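Local coordinates for GGDEF family protein (Vibrio cholerae, PDB 5GZS) that probably acts as a membrane diguanylate cyclase of the cyclic di-GMP pathway, its periplasmic solute-binding portion binding arginine, at residues A[185-189]-A[190-194]; A[339-343]-A[344-348]. All blocks are in the same frame, centred on the assembly; numbering follows the deposited sequence.

Interaction 1: residues A[185-189]-A[190-194]; sequences YAHSA and HVQRL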
# COMPACT_ATOMS: atom_id res chain seq x y z
N TYR A 185 31.89 7.80 -22.56
CA TYR A 185 31.20 7.89 -23.83
C TYR A 185 29.74 7.47 -23.67
O TYR A 185 28.83 8.06 -24.29
CB TYR A 185 31.90 7.02 -24.88
CG TYR A 185 31.13 6.83 -26.16
CD1 TYR A 185 30.97 7.88 -27.07
CD2 TYR A 185 30.58 5.60 -26.48
CE1 TYR A 185 30.26 7.71 -28.23
CE2 TYR A 185 29.88 5.42 -27.66
CZ TYR A 185 29.73 6.47 -28.52
OH TYR A 185 29.02 6.28 -29.68
N ALA A 186 29.52 6.45 -22.83
CA ALA A 186 28.21 5.85 -22.63
C ALA A 186 27.25 6.81 -21.96
O ALA A 186 26.04 6.74 -22.15
CB ALA A 186 28.33 4.60 -21.81
N HIS A 187 27.82 7.71 -21.16
CA HIS A 187 27.02 8.66 -20.39
C HIS A 187 26.68 9.88 -21.22
O HIS A 187 25.92 10.75 -20.76
CB HIS A 187 27.75 9.07 -19.13
CG HIS A 187 27.66 8.06 -18.03
ND1 HIS A 187 28.70 7.78 -17.17
CD2 HIS A 187 26.63 7.25 -17.66
CE1 HIS A 187 28.32 6.85 -16.31
NE2 HIS A 187 27.07 6.51 -16.59
N SER A 188 27.22 9.94 -22.43
CA SER A 188 27.01 11.09 -23.29
C SER A 188 25.52 11.24 -23.61
O SER A 188 24.79 10.26 -23.67
CB SER A 188 27.84 10.99 -24.59
OG SER A 188 27.33 10.00 -25.47
N ALA A 189 25.08 12.48 -23.80
CA ALA A 189 23.69 12.75 -24.12
C ALA A 189 23.24 11.84 -25.24
O ALA A 189 22.12 11.30 -25.23
CB ALA A 189 23.51 14.19 -24.50
N HIS A 190 24.13 11.64 -26.21
CA HIS A 190 23.75 10.93 -27.42
C HIS A 190 23.46 9.48 -27.11
O HIS A 190 22.37 9.00 -27.40
CB HIS A 190 24.83 11.01 -28.50
CG HIS A 190 24.42 10.37 -29.78
ND1 HIS A 190 24.87 9.13 -30.17
CD2 HIS A 190 23.57 10.78 -30.75
CE1 HIS A 190 24.34 8.81 -31.34
NE2 HIS A 190 23.54 9.79 -31.71
N VAL A 191 24.42 8.80 -26.52
CA VAL A 191 24.35 7.35 -26.37
C VAL A 191 23.25 6.96 -25.40
O VAL A 191 22.50 5.99 -25.63
CB VAL A 191 25.72 6.78 -25.91
CG1 VAL A 191 25.65 5.26 -25.64
CG2 VAL A 191 26.80 7.13 -26.95
N GLN A 192 23.16 7.73 -24.31
CA GLN A 192 22.07 7.58 -23.36
C GLN A 192 20.72 7.72 -24.07
O GLN A 192 19.85 6.88 -23.87
CB GLN A 192 22.19 8.59 -22.23
CG GLN A 192 23.27 8.24 -21.21
CD GLN A 192 23.00 6.88 -20.52
OE1 GLN A 192 21.91 6.63 -20.02
NE2 GLN A 192 24.01 6.02 -20.50
N ARG A 193 20.54 8.73 -24.91
CA ARG A 193 19.26 8.87 -25.59
C ARG A 193 18.99 7.69 -26.53
O ARG A 193 17.85 7.25 -26.74
CB ARG A 193 19.22 10.18 -26.37
CG ARG A 193 17.99 10.29 -27.23
CD ARG A 193 17.70 11.71 -27.66
NE ARG A 193 16.69 11.67 -28.71
CZ ARG A 193 16.35 12.70 -29.47
NH1 ARG A 193 16.93 13.88 -29.29
NH2 ARG A 193 15.42 12.55 -30.42
N LEU A 194 20.07 7.15 -27.07
CA LEU A 194 19.99 6.02 -27.95
C LEU A 194 19.61 4.73 -27.22
O LEU A 194 18.89 3.87 -27.77
CB LEU A 194 21.32 5.86 -28.67
CG LEU A 194 21.49 4.58 -29.48
CD1 LEU A 194 20.43 4.49 -30.57
CD2 LEU A 194 22.89 4.54 -30.07

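Interaction 2: residues A[339-343]-A[344-348]; sequences VIKDD and FFEEL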
# COMPACT_ATOMS: atom_id res chain seq x y z
N VAL A 339 -26.38 8.79 -0.64
CA VAL A 339 -25.88 8.13 -1.85
C VAL A 339 -26.89 8.28 -2.98
O VAL A 339 -28.02 8.72 -2.75
CB VAL A 339 -25.60 6.63 -1.63
CG1 VAL A 339 -24.63 6.12 -2.70
CG2 VAL A 339 -25.00 6.40 -0.26
N ILE A 340 -26.47 7.93 -4.19
CA ILE A 340 -27.34 7.82 -5.35
C ILE A 340 -27.92 6.40 -5.46
O ILE A 340 -27.20 5.41 -5.29
CB ILE A 340 -26.57 8.15 -6.63
CG1 ILE A 340 -25.77 9.45 -6.45
CG2 ILE A 340 -27.52 8.26 -7.80
CD1 ILE A 340 -24.84 9.76 -7.61
N LYS A 341 -29.22 6.30 -5.75
CA LYS A 341 -29.87 5.00 -5.85
C LYS A 341 -29.25 4.12 -6.96
O LYS A 341 -28.94 4.61 -8.05
CB LYS A 341 -31.38 5.17 -6.09
CG LYS A 341 -32.19 3.90 -5.83
CD LYS A 341 -33.56 3.93 -6.51
CE LYS A 341 -33.42 3.58 -7.98
NZ LYS A 341 -34.48 2.65 -8.49
N ASP A 342 -29.05 2.84 -6.65
CA ASP A 342 -28.38 1.87 -7.53
C ASP A 342 -26.92 2.19 -7.84
O ASP A 342 -26.27 1.45 -8.58
CB ASP A 342 -29.14 1.70 -8.85
CG ASP A 342 -30.62 1.39 -8.65
OD1 ASP A 342 -30.95 0.54 -7.80
OD2 ASP A 342 -31.45 1.94 -9.40
N ASP A 343 -26.39 3.27 -7.27
CA ASP A 343 -25.00 3.63 -7.51
C ASP A 343 -24.11 2.61 -6.79
O ASP A 343 -24.54 1.98 -5.82
CB ASP A 343 -24.70 5.06 -7.04
CG ASP A 343 -23.20 5.39 -7.07
OD1 ASP A 343 -22.55 5.08 -8.09
OD2 ASP A 343 -22.68 5.95 -6.06
N PHE A 344 -22.88 2.45 -7.26
CA PHE A 344 -21.91 1.62 -6.58
C PHE A 344 -21.68 1.99 -5.11
O PHE A 344 -21.45 1.10 -4.28
CB PHE A 344 -20.57 1.68 -7.31
CG PHE A 344 -19.41 1.27 -6.45
CD1 PHE A 344 -19.26 -0.05 -6.03
CD2 PHE A 344 -18.46 2.20 -6.05
CE1 PHE A 344 -18.19 -0.44 -5.23
CE2 PHE A 344 -17.38 1.83 -5.26
CZ PHE A 344 -17.25 0.50 -4.84
N PHE A 345 -21.73 3.28 -4.75
CA PHE A 345 -21.42 3.64 -3.36
C PHE A 345 -22.56 3.16 -2.46
O PHE A 345 -22.34 2.86 -1.29
CB PHE A 345 -21.18 5.16 -3.19
CG PHE A 345 -19.89 5.64 -3.83
CD1 PHE A 345 -18.76 4.85 -3.83
CD2 PHE A 345 -19.83 6.88 -4.44
CE1 PHE A 345 -17.58 5.29 -4.42
CE2 PHE A 345 -18.65 7.33 -5.05
CZ PHE A 345 -17.53 6.54 -5.04
N GLU A 346 -23.77 3.06 -3.01
CA GLU A 346 -24.88 2.60 -2.18
C GLU A 346 -24.63 1.15 -1.79
O GLU A 346 -24.79 0.75 -0.63
CB GLU A 346 -26.21 2.75 -2.90
CG GLU A 346 -27.42 2.31 -2.08
CD GLU A 346 -28.71 2.45 -2.89
OE1 GLU A 346 -28.64 2.38 -4.14
OE2 GLU A 346 -29.78 2.68 -2.28
N GLU A 347 -24.20 0.37 -2.76
CA GLU A 347 -23.87 -1.00 -2.51
C GLU A 347 -22.75 -1.07 -1.48
O GLU A 347 -22.86 -1.81 -0.50
CB GLU A 347 -23.50 -1.67 -3.82
CG GLU A 347 -22.75 -2.98 -3.74
CD GLU A 347 -22.51 -3.52 -5.15
OE1 GLU A 347 -21.48 -4.19 -5.38
OE2 GLU A 347 -23.36 -3.24 -6.03
N LEU A 348 -21.71 -0.26 -1.68
CA LEU A 348 -20.55 -0.30 -0.80
C LEU A 348 -20.95 -0.11 0.66
O LEU A 348 -20.53 -0.86 1.54
CB LEU A 348 -19.53 0.77 -1.20
CG LEU A 348 -18.29 0.91 -0.30
CD1 LEU A 348 -17.67 -0.45 0.01
CD2 LEU A 348 -17.25 1.82 -0.99

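Interaction 1: residues A[185-189]-A[190-194]
Tyr185 and Val191 meet through a CH-pi contact where the chain turns from one helix into the next. CG2 of Val191 lies over one face of the tyrosine ring, 3.7 Å from the centroid and offset toward the rim, and the two side chains cross at about a right angle. With CG1 anti to the backbone N (chi1 176°), the other methyl of Val191 lies near Ala186.

The polar contacts fix the turn. Ser188 is the N-cap of the new helix: its OG donates to Tyr185 O at 2.7 Å and accepts a weak capping bond from Val191 N at 3.3 Å. The Tyr185 carbonyl oxygen also takes Ser188 N, so both the backbone N and the hydroxyl of Ser188 grip this one oxygen. A second link runs from Gln192 NE2 to Ala186 O at 2.7 Å; the amide N-H arrives from above the carbonyl plane, on a side chain bent at chi2 (-61°) back over the turn. Backbone bonds from Gln192 N to Ser188 O and from Arg193 N to Ala189 O begin the helical ladder.

Beyond the turn, Tyr185 stacks on His27 and bonds through OH to Ser23, while Val191 packs on Leu20, so helix 15-28 covers this face. His187 and Gln192 instead touch Ala334 and Val333 of the second subunit, and their NE2 atoms bond to Pro73 O and Thr74 O of strand 69-75.

Interaction 2: residues A[339-343]-A[344-348]
Between Val339 and Phe345 the chain leaves strand 337-340, makes a type II beta turn from Ile340 to Asp343, closed by Asp343 N to Ile340 O at 3.0 Å, and enters helix 344-352. Asp343 is the N-cap. Its CG stands anti to the backbone N (chi1 171°), which swings the carboxylate alongside the first turn, where OD2 accepts from Phe345 N at 3.1 Å. The N-H comes from above the carboxylate plane, and that plane is nearly perpendicular to the Phe345 ring. From the main chain, Asp343 O takes weak bonds from Glu346 N and Glu347 N.

Glu346, extended throughout with chi1 -179°, reaches back from the helix across the turn. Its OE1 accepts from Asp342 N at 2.6 Å, nearly along the C-O axis, while OE2 bonds to Ser360 OG of strand 359-361, the next strand of the beta-alpha-beta unit. On the apolar side, CG1 of Val339 packs against Phe345 CB at 3.6 Å, and the phenyl ring goes on to Val380 of strand 378-382.

Asp343 thus caps a helix N-H, while Glu346, itself in the first turn, ties the helix back to the preceding beta turn. The negative charge of Asp343 would probably be favoured by the helix N terminus. The salt bridge of Lys341 NZ with Asp342 OD2, 3.2 Å apart, may further offset the acidic charge gathered at this strand-to-helix corner.

From the N terminus, the chain reaches interaction 1 first, within the earlier of two regions related to family 3 solute-binding proteins; interaction 2 follows in the later one. Each closes a short local turn, the former between helices 176-186 and 189-218, the latter between strand 337-340 and helix 344-352 of a beta-alpha-beta unit. They run in series, so neither encloses nor crosses the other. Their centres lie 54 Å apart on opposite sides of the chain's centre, and their nearest atoms are about 42 Å apart. Both start a helix with an N-cap side chain, but only interaction 1 touches the second subunit of the assembly.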